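PDB 2J5Z: ficolin-3 from Homo sapiens, which binds galactose through its fibrinogen-like domain and, as a lectin, probably recognises sugars on microbial surfaces in innate immunity. Local coordinates for residues Val169-Ala174 / Ala178-Ser183; Met45-Gly50 / Arg102-Asp107; Arg16-Gln21 / Tyr29-Pro34. All coordinates share one frame; numbering follows the deposited sequence.

How the contacts relate
Contact 1 lies at the galactose-binding end of the fibrinogen-like domain. Its residues V171, S179, C180 and Y181 belong to the sugar pocket. Contacts 2 and 3 lie on the other side of the chain's centre. Contacts 1 and 2 have centres about 25 Å apart and nearest atoms about 7 Å apart. Contact 3 is farther from contact 1, about 33 Å between centres and about 21 Å between nearest atoms. Contacts 2 and 3 are neighbours, with centres about 18 Å apart, and both reach the same antiparallel sheet. They touch directly: L19 CD2 meets G49 O at 3.5 Å, and M45 CE packs on L18 CB. Both have a residue facing a second subunit.

Contact 1 of 3, residues Val169-Ala174 / Ala178-Ser183; sequences VIVHGA and ASCYRS. With GAL (beta-D-galactopyranose), chain E.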
# COMPACT_ATOMS: atom_id res chain seq x y z
N VAL A 169 1.79 1.65 -31.90
CA VAL A 169 2.72 0.58 -32.27
C VAL A 169 4.10 1.19 -32.44
O VAL A 169 5.05 0.78 -31.78
CB VAL A 169 2.27 -0.12 -33.57
CG1 VAL A 169 3.38 -1.03 -34.11
CG2 VAL A 169 0.98 -0.91 -33.34
N ILE A 170 4.20 2.21 -33.29
CA ILE A 170 5.48 2.82 -33.59
C ILE A 170 6.27 3.21 -32.35
O ILE A 170 7.45 2.89 -32.26
CB ILE A 170 5.34 4.05 -34.53
CG1 ILE A 170 4.85 3.60 -35.92
CG2 ILE A 170 6.65 4.80 -34.65
CD1 ILE A 170 5.77 2.60 -36.59
N VAL A 171 5.63 3.89 -31.39
CA VAL A 171 6.35 4.41 -30.23
C VAL A 171 6.11 3.63 -28.91
O VAL A 171 6.55 4.07 -27.84
CB VAL A 171 6.08 5.93 -30.00
CG1 VAL A 171 6.03 6.66 -31.35
CG2 VAL A 171 4.79 6.15 -29.23
N HIS A 172 5.42 2.50 -29.00
CA HIS A 172 5.18 1.60 -27.86
C HIS A 172 4.49 2.29 -26.68
O HIS A 172 5.02 2.35 -25.56
CB HIS A 172 6.48 0.92 -27.40
CG HIS A 172 6.26 -0.47 -26.87
ND1 HIS A 172 6.23 -0.76 -25.53
CD2 HIS A 172 6.06 -1.64 -27.52
CE1 HIS A 172 6.01 -2.05 -25.36
NE2 HIS A 172 5.91 -2.61 -26.55
N GLY A 173 3.29 2.82 -26.93
CA GLY A 173 2.51 3.48 -25.89
C GLY A 173 1.04 3.57 -26.22
O GLY A 173 0.53 2.84 -27.09
N ALA A 174 0.35 4.46 -25.50
CA ALA A 174 -1.04 4.80 -25.78
C ALA A 174 -1.20 6.26 -25.38
O ALA A 174 -0.75 6.66 -24.32
CB ALA A 174 -1.98 3.93 -24.93
N ALA A 178 -0.59 12.44 -32.30
CA ALA A 178 -0.69 13.14 -33.57
C ALA A 178 0.20 12.36 -34.56
O ALA A 178 -0.23 11.33 -35.10
CB ALA A 178 -0.21 14.57 -33.40
N SER A 179 1.42 12.82 -34.79
CA SER A 179 2.37 12.06 -35.61
C SER A 179 3.84 12.31 -35.25
O SER A 179 4.62 12.85 -36.05
CB SER A 179 2.11 12.30 -37.10
OG SER A 179 1.94 13.68 -37.38
N CYS A 180 4.25 11.92 -34.04
CA CYS A 180 3.36 11.25 -33.09
C CYS A 180 3.10 12.03 -31.79
O CYS A 180 1.96 12.07 -31.33
CB CYS A 180 3.89 9.86 -32.76
SG CYS A 180 3.73 8.72 -34.14
N TYR A 181 4.14 12.62 -31.20
CA TYR A 181 3.98 13.23 -29.87
C TYR A 181 4.96 14.32 -29.42
O TYR A 181 6.10 14.40 -29.88
CB TYR A 181 3.94 12.13 -28.79
CG TYR A 181 5.28 11.46 -28.46
CD1 TYR A 181 6.18 12.06 -27.59
CD2 TYR A 181 5.59 10.21 -28.98
CE1 TYR A 181 7.39 11.45 -27.27
CE2 TYR A 181 6.80 9.58 -28.66
CZ TYR A 181 7.69 10.21 -27.80
OH TYR A 181 8.88 9.61 -27.47
N ARG A 182 4.48 15.15 -28.49
CA ARG A 182 5.35 16.00 -27.66
C ARG A 182 5.42 15.41 -26.26
O ARG A 182 6.34 15.72 -25.50
CB ARG A 182 4.80 17.42 -27.56
CG ARG A 182 4.51 18.11 -28.89
CD ARG A 182 5.43 19.28 -29.15
NE ARG A 182 5.57 20.16 -27.99
CZ ARG A 182 6.71 20.77 -27.68
NH1 ARG A 182 7.79 20.61 -28.44
NH2 ARG A 182 6.77 21.54 -26.61
N SER A 183 4.44 14.58 -25.90
CA SER A 183 4.46 13.85 -24.61
C SER A 183 4.01 12.40 -24.79
O SER A 183 3.20 12.09 -25.67
CB SER A 183 3.60 14.55 -23.55
OG SER A 183 2.28 14.79 -24.04
C1 GAL E . 7.30 13.10 -33.19
C2 GAL E . 7.69 13.13 -31.73
C3 GAL E . 8.73 12.05 -31.42
C4 GAL E . 8.45 10.72 -32.13
C5 GAL E . 7.89 10.88 -33.53
C6 GAL E . 7.44 9.54 -34.09
O1 GAL E . 6.30 14.10 -33.47
O2 GAL E . 8.23 14.41 -31.39
O3 GAL E . 8.76 11.84 -30.01
O4 GAL E . 7.52 9.95 -31.35
O5 GAL E . 6.80 11.80 -33.47
O6 GAL E . 7.90 9.41 -35.44
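V171 meets C180 and Y181 at the galactose site of the fibrinogen-like domain. V171 comes near the end of helix 167-171, which closes in a Schellman motif: H172 has positive phi, and its N bonds back to V169 O. The segment 178-183 is an irregular loop.

V171 can be followed outward. V171 CB lies 4.0 Å from Y181 CE2, at the ring edge and near the ring plane. V171 CG1 has three neighbours. It packs on C180 CB and on Y181 CE2, and V171 CG1 also touches GAL O4 at 3.6 Å. This branch is anti to the carbonyl carbon, and it is the one that lines the sugar. V171 CG2 lies against the ring too, near Y181 CE2 and CD2. Y177 also touches V171.

The tyrosine ring is a flat wall of the pocket. GAL O3 sits over the CZ side of one face, and GAL O4 lies over the same face near CE2. At the far end, Y181 OH is hydrogen-bonded to D202, which would help fix the ring's position. C180 SG is tied to C167 by a disulfide, so the sugar-binding loop is linked to the start of the same helix.

The backbone does much of the polar work. The peptide bond between S179 and C180 is cis. GAL O1 makes weak hydrogen bonds with C180 N and S179 O. The stronger bond runs from C180 N to GAL O5 at 2.6 Å, with an angle of 160° at the hydrogen.

Contact 2 of 3, residues Met45-Gly50 / Arg102-Asp107; sequences MDTEGG and RVELED
E48 and R102 have the nearest CA atoms of the two segments, 10.0 Å apart, with E48 in a positive-phi turn between strands 38-44 and 52-58 and R102 on strand 101-106. Long side chains span the gap. R102 CG is anti to the backbone N (chi1 171°), and the chain stays extended to NE. This carries the guanidinium across to the loop. E48 bends at chi2 and meets it nearly perpendicular. E48 OE2 makes a salt bridge to R102 NH1 at 2.7 Å. The carboxylate and guanidinium planes are 77° apart, so the pair is not a flat, two-pronged one.

R102 grips E104 differently, side-on. R102 NE bonds to E104 OE2 at 3.0 Å, using its anti lone pair. R102 NH2 meets E104 OE2 at 3.2 Å, from above the carboxylate plane. That oxygen lies almost in the guanidinium plane. T47 OG1 comes to 4.0 Å from E104 OE2, without a hydrogen bond. T47 also packs on W52.

E48, R102 and E104 form a salt-bridge network. The shared arginine probably favours the ionised form of both carboxylates. It ties the 38-44/52-58 loop to strand 101-106, while R217 of strand 215-220 holds E104 by OE1.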
# COMPACT_ATOMS: atom_id res chain seq x y z
N MET A 45 -3.57 14.30 -0.75
CA MET A 45 -4.16 15.28 0.15
C MET A 45 -3.13 16.28 0.66
O MET A 45 -3.42 17.07 1.55
CB MET A 45 -4.80 14.58 1.34
CG MET A 45 -5.94 13.61 0.97
SD MET A 45 -7.14 14.41 -0.11
CE MET A 45 -8.60 13.42 0.23
N ASP A 46 -1.92 16.26 0.08
CA ASP A 46 -0.82 17.06 0.63
C ASP A 46 -0.14 18.02 -0.35
O ASP A 46 0.16 19.16 0.00
CB ASP A 46 0.22 16.14 1.30
CG ASP A 46 0.96 16.83 2.43
OD1 ASP A 46 0.92 18.08 2.49
OD2 ASP A 46 1.57 16.13 3.26
N THR A 47 0.11 17.57 -1.58
CA THR A 47 0.77 18.42 -2.56
C THR A 47 -0.09 19.59 -3.01
O THR A 47 -1.24 19.41 -3.41
CB THR A 47 1.32 17.63 -3.76
OG1 THR A 47 0.31 17.49 -4.75
CG2 THR A 47 1.82 16.27 -3.33
N GLU A 48 0.47 20.80 -2.92
CA GLU A 48 -0.16 21.99 -3.46
C GLU A 48 -1.52 22.26 -2.83
O GLU A 48 -2.44 22.73 -3.50
CB GLU A 48 -0.31 21.85 -4.98
CG GLU A 48 -0.23 23.15 -5.75
CD GLU A 48 1.17 23.43 -6.24
OE1 GLU A 48 2.10 23.50 -5.41
OE2 GLU A 48 1.34 23.58 -7.48
N GLY A 49 -1.66 21.96 -1.55
CA GLY A 49 -2.90 22.24 -0.85
C GLY A 49 -3.81 21.03 -0.74
O GLY A 49 -4.76 21.04 0.05
N GLY A 50 -3.53 20.00 -1.52
CA GLY A 50 -4.27 18.74 -1.43
C GLY A 50 -5.57 18.73 -2.21
O GLY A 50 -6.02 19.77 -2.71
N ARG A 102 -2.63 18.74 -13.24
CA ARG A 102 -1.23 18.87 -12.89
C ARG A 102 -0.46 17.62 -13.31
O ARG A 102 -0.90 16.49 -13.03
CB ARG A 102 -1.10 19.09 -11.38
CG ARG A 102 0.33 19.03 -10.86
CD ARG A 102 0.35 19.41 -9.39
NE ARG A 102 1.64 19.13 -8.77
CZ ARG A 102 2.54 20.05 -8.45
NH1 ARG A 102 2.28 21.34 -8.67
NH2 ARG A 102 3.68 19.69 -7.89
N VAL A 103 0.65 17.83 -14.00
CA VAL A 103 1.56 16.75 -14.38
C VAL A 103 2.86 16.90 -13.57
O VAL A 103 3.43 17.99 -13.52
CB VAL A 103 1.87 16.80 -15.89
CG1 VAL A 103 2.97 15.82 -16.26
CG2 VAL A 103 0.59 16.51 -16.72
N GLU A 104 3.28 15.82 -12.92
CA GLU A 104 4.56 15.81 -12.18
C GLU A 104 5.58 14.86 -12.81
O GLU A 104 5.26 13.72 -13.14
CB GLU A 104 4.34 15.38 -10.74
CG GLU A 104 3.45 16.29 -9.93
CD GLU A 104 3.42 15.86 -8.48
OE1 GLU A 104 3.93 14.75 -8.19
OE2 GLU A 104 2.90 16.63 -7.64
N LEU A 105 6.81 15.33 -12.93
CA LEU A 105 7.85 14.57 -13.58
C LEU A 105 9.09 14.53 -12.69
O LEU A 105 9.40 15.51 -12.04
CB LEU A 105 8.21 15.21 -14.93
CG LEU A 105 7.06 15.46 -15.90
CD1 LEU A 105 7.51 16.35 -17.06
CD2 LEU A 105 6.50 14.14 -16.44
N GLU A 106 9.77 13.39 -12.64
CA GLU A 106 11.00 13.31 -11.87
C GLU A 106 12.06 12.57 -12.66
O GLU A 106 11.84 11.47 -13.12
CB GLU A 106 10.76 12.61 -10.53
CG GLU A 106 11.98 12.64 -9.62
CD GLU A 106 11.74 11.94 -8.30
OE1 GLU A 106 10.74 12.27 -7.62
OE2 GLU A 106 12.56 11.07 -7.94
N ASP A 107 13.22 13.21 -12.84
CA ASP A 107 14.30 12.58 -13.58
C ASP A 107 15.14 11.70 -12.65
O ASP A 107 14.84 11.58 -11.46
CB ASP A 107 15.17 13.62 -14.33
CG ASP A 107 15.92 14.57 -13.40
OD1 ASP A 107 16.12 14.24 -12.20
OD2 ASP A 107 16.34 15.66 -13.87

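Contact 3 of 3, residues Arg16-Gln21 / Tyr29-Pro34; sequences RELLSQ and YHLCLP
L18 and Y29 bring helix 15-20 against strand 28-32 in the N-terminal part of the fibrinogen-like domain. This is a helix packed on an antiparallel sheet. The local axes come within 10.3 Å, and their directions differ by 117°, so the helix runs strongly across the strand. No hydrogen bond joins the two segments; the contact is apolar.

L18 carries the helix side. Its CB points toward the strand. Its CG is anti to the carbonyl carbon (chi1 -83°), which brings the leucine fork up to Y29 with CD1 foremost. L18 CD1 lies 3.5 Å from Y29 CB. L18 CD1 is also 3.8 Å from Y29 CG, so it rests at the root of the tyrosine. From there L18 CD1 extends to Y29 CD1 at 4.0 Å. L18 CD2 touches the same ring atom, Y29 CD1, more loosely at 4.2 Å. The leucine and tyrosine side chains run alongside each other, pointing opposite ways. CD1 approaches the ring obliquely.

The tyrosine runs on to its hydroxyl, which is hydrogen-bonded to L25 O. Its side chain also packs on Q79 of a second subunit. C43 touches both L18 and Y29, and its disulfide to C15 at the start of the helix is a covalent tie between helix 15-20 and the neighbouring strand 38-44.

L31 completes the apolar group. Its CB does not aim at the helix, but its tip does the touching, with L31 CD2 3.8 Å from L18 CD1.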
# COMPACT_ATOMS: atom_id res chain seq x y z
N ARG A 16 -11.30 16.72 -3.33
CA ARG A 16 -11.41 17.97 -2.58
C ARG A 16 -12.47 17.85 -1.50
O ARG A 16 -12.29 18.33 -0.39
CB ARG A 16 -11.77 19.16 -3.47
CG ARG A 16 -11.02 19.27 -4.75
CD ARG A 16 -11.46 20.53 -5.51
NE ARG A 16 -10.66 21.69 -5.10
CZ ARG A 16 -10.37 22.71 -5.90
NH1 ARG A 16 -10.79 22.72 -7.16
NH2 ARG A 16 -9.62 23.71 -5.45
N GLU A 17 -13.58 17.20 -1.84
CA GLU A 17 -14.68 17.02 -0.89
C GLU A 17 -14.30 16.11 0.27
O GLU A 17 -14.72 16.33 1.41
CB GLU A 17 -15.94 16.51 -1.60
CG GLU A 17 -16.68 17.59 -2.37
CD GLU A 17 -17.95 17.10 -3.06
OE1 GLU A 17 -18.31 15.91 -2.88
OE2 GLU A 17 -18.58 17.90 -3.77
N LEU A 18 -13.51 15.08 -0.02
CA LEU A 18 -13.02 14.18 1.01
C LEU A 18 -12.12 14.97 1.96
O LEU A 18 -12.24 14.83 3.18
CB LEU A 18 -12.24 13.01 0.40
CG LEU A 18 -13.15 11.87 -0.07
CD1 LEU A 18 -12.42 10.94 -1.05
CD2 LEU A 18 -13.67 11.10 1.15
N LEU A 19 -11.24 15.79 1.40
CA LEU A 19 -10.31 16.59 2.20
C LEU A 19 -11.08 17.56 3.09
O LEU A 19 -10.80 17.67 4.29
CB LEU A 19 -9.33 17.34 1.31
CG LEU A 19 -8.31 18.29 2.00
CD1 LEU A 19 -7.56 17.60 3.13
CD2 LEU A 19 -7.33 18.85 0.99
N SER A 20 -12.04 18.26 2.49
CA SER A 20 -12.85 19.21 3.24
C SER A 20 -13.52 18.52 4.42
O SER A 20 -13.65 19.10 5.50
CB SER A 20 -13.90 19.85 2.31
OG SER A 20 -14.44 21.03 2.88
N GLN A 21 -13.92 17.27 4.21
CA GLN A 21 -14.61 16.51 5.25
C GLN A 21 -13.68 16.00 6.35
O GLN A 21 -14.14 15.45 7.36
CB GLN A 21 -15.37 15.34 4.64
CG GLN A 21 -16.69 15.73 4.02
CD GLN A 21 -17.32 14.59 3.22
OE1 GLN A 21 -16.81 13.47 3.21
NE2 GLN A 21 -18.42 14.89 2.53
N TYR A 29 -9.25 6.02 -1.77
CA TYR A 29 -10.57 6.36 -1.25
C TYR A 29 -11.60 5.98 -2.30
O TYR A 29 -11.29 5.94 -3.47
CB TYR A 29 -10.69 7.85 -1.02
CG TYR A 29 -9.85 8.37 0.13
CD1 TYR A 29 -10.40 8.49 1.40
CD2 TYR A 29 -8.53 8.73 -0.06
CE1 TYR A 29 -9.64 8.97 2.47
CE2 TYR A 29 -7.76 9.21 0.99
CZ TYR A 29 -8.33 9.32 2.25
OH TYR A 29 -7.57 9.78 3.30
N HIS A 30 -12.84 5.78 -1.88
CA HIS A 30 -13.91 5.57 -2.86
C HIS A 30 -14.66 6.86 -3.18
O HIS A 30 -15.02 7.61 -2.26
CB HIS A 30 -14.85 4.48 -2.37
CG HIS A 30 -14.27 3.11 -2.47
ND1 HIS A 30 -14.67 2.20 -3.42
CD2 HIS A 30 -13.28 2.51 -1.77
CE1 HIS A 30 -13.98 1.08 -3.28
NE2 HIS A 30 -13.12 1.25 -2.29
N LEU A 31 -14.86 7.13 -4.46
CA LEU A 31 -15.71 8.22 -4.89
C LEU A 31 -17.01 7.60 -5.37
O LEU A 31 -17.02 6.45 -5.79
CB LEU A 31 -15.11 9.00 -6.06
CG LEU A 31 -13.72 9.62 -5.97
CD1 LEU A 31 -13.47 10.52 -7.17
CD2 LEU A 31 -13.57 10.39 -4.67
N CYS A 32 -18.10 8.35 -5.28
CA CYS A 32 -19.36 7.91 -5.86
C CYS A 32 -19.53 8.68 -7.16
O CYS A 32 -19.71 9.90 -7.14
CB CYS A 32 -20.54 8.14 -4.90
SG CYS A 32 -22.06 7.21 -5.34
N LEU A 33 -19.42 7.97 -8.28
CA LEU A 33 -19.56 8.58 -9.60
C LEU A 33 -20.99 9.03 -9.87
O LEU A 33 -21.94 8.50 -9.27
CB LEU A 33 -19.14 7.58 -10.67
CG LEU A 33 -17.67 7.12 -10.64
CD1 LEU A 33 -17.46 6.03 -11.65
CD2 LEU A 33 -16.77 8.30 -10.93
N PRO A 34 -21.16 10.01 -10.76
CA PRO A 34 -22.48 10.55 -11.08
C PRO A 34 -23.50 9.45 -11.40
O PRO A 34 -24.68 9.58 -11.05
CB PRO A 34 -22.21 11.40 -12.32
CG PRO A 34 -20.79 11.85 -12.15
CD PRO A 34 -20.08 10.69 -11.50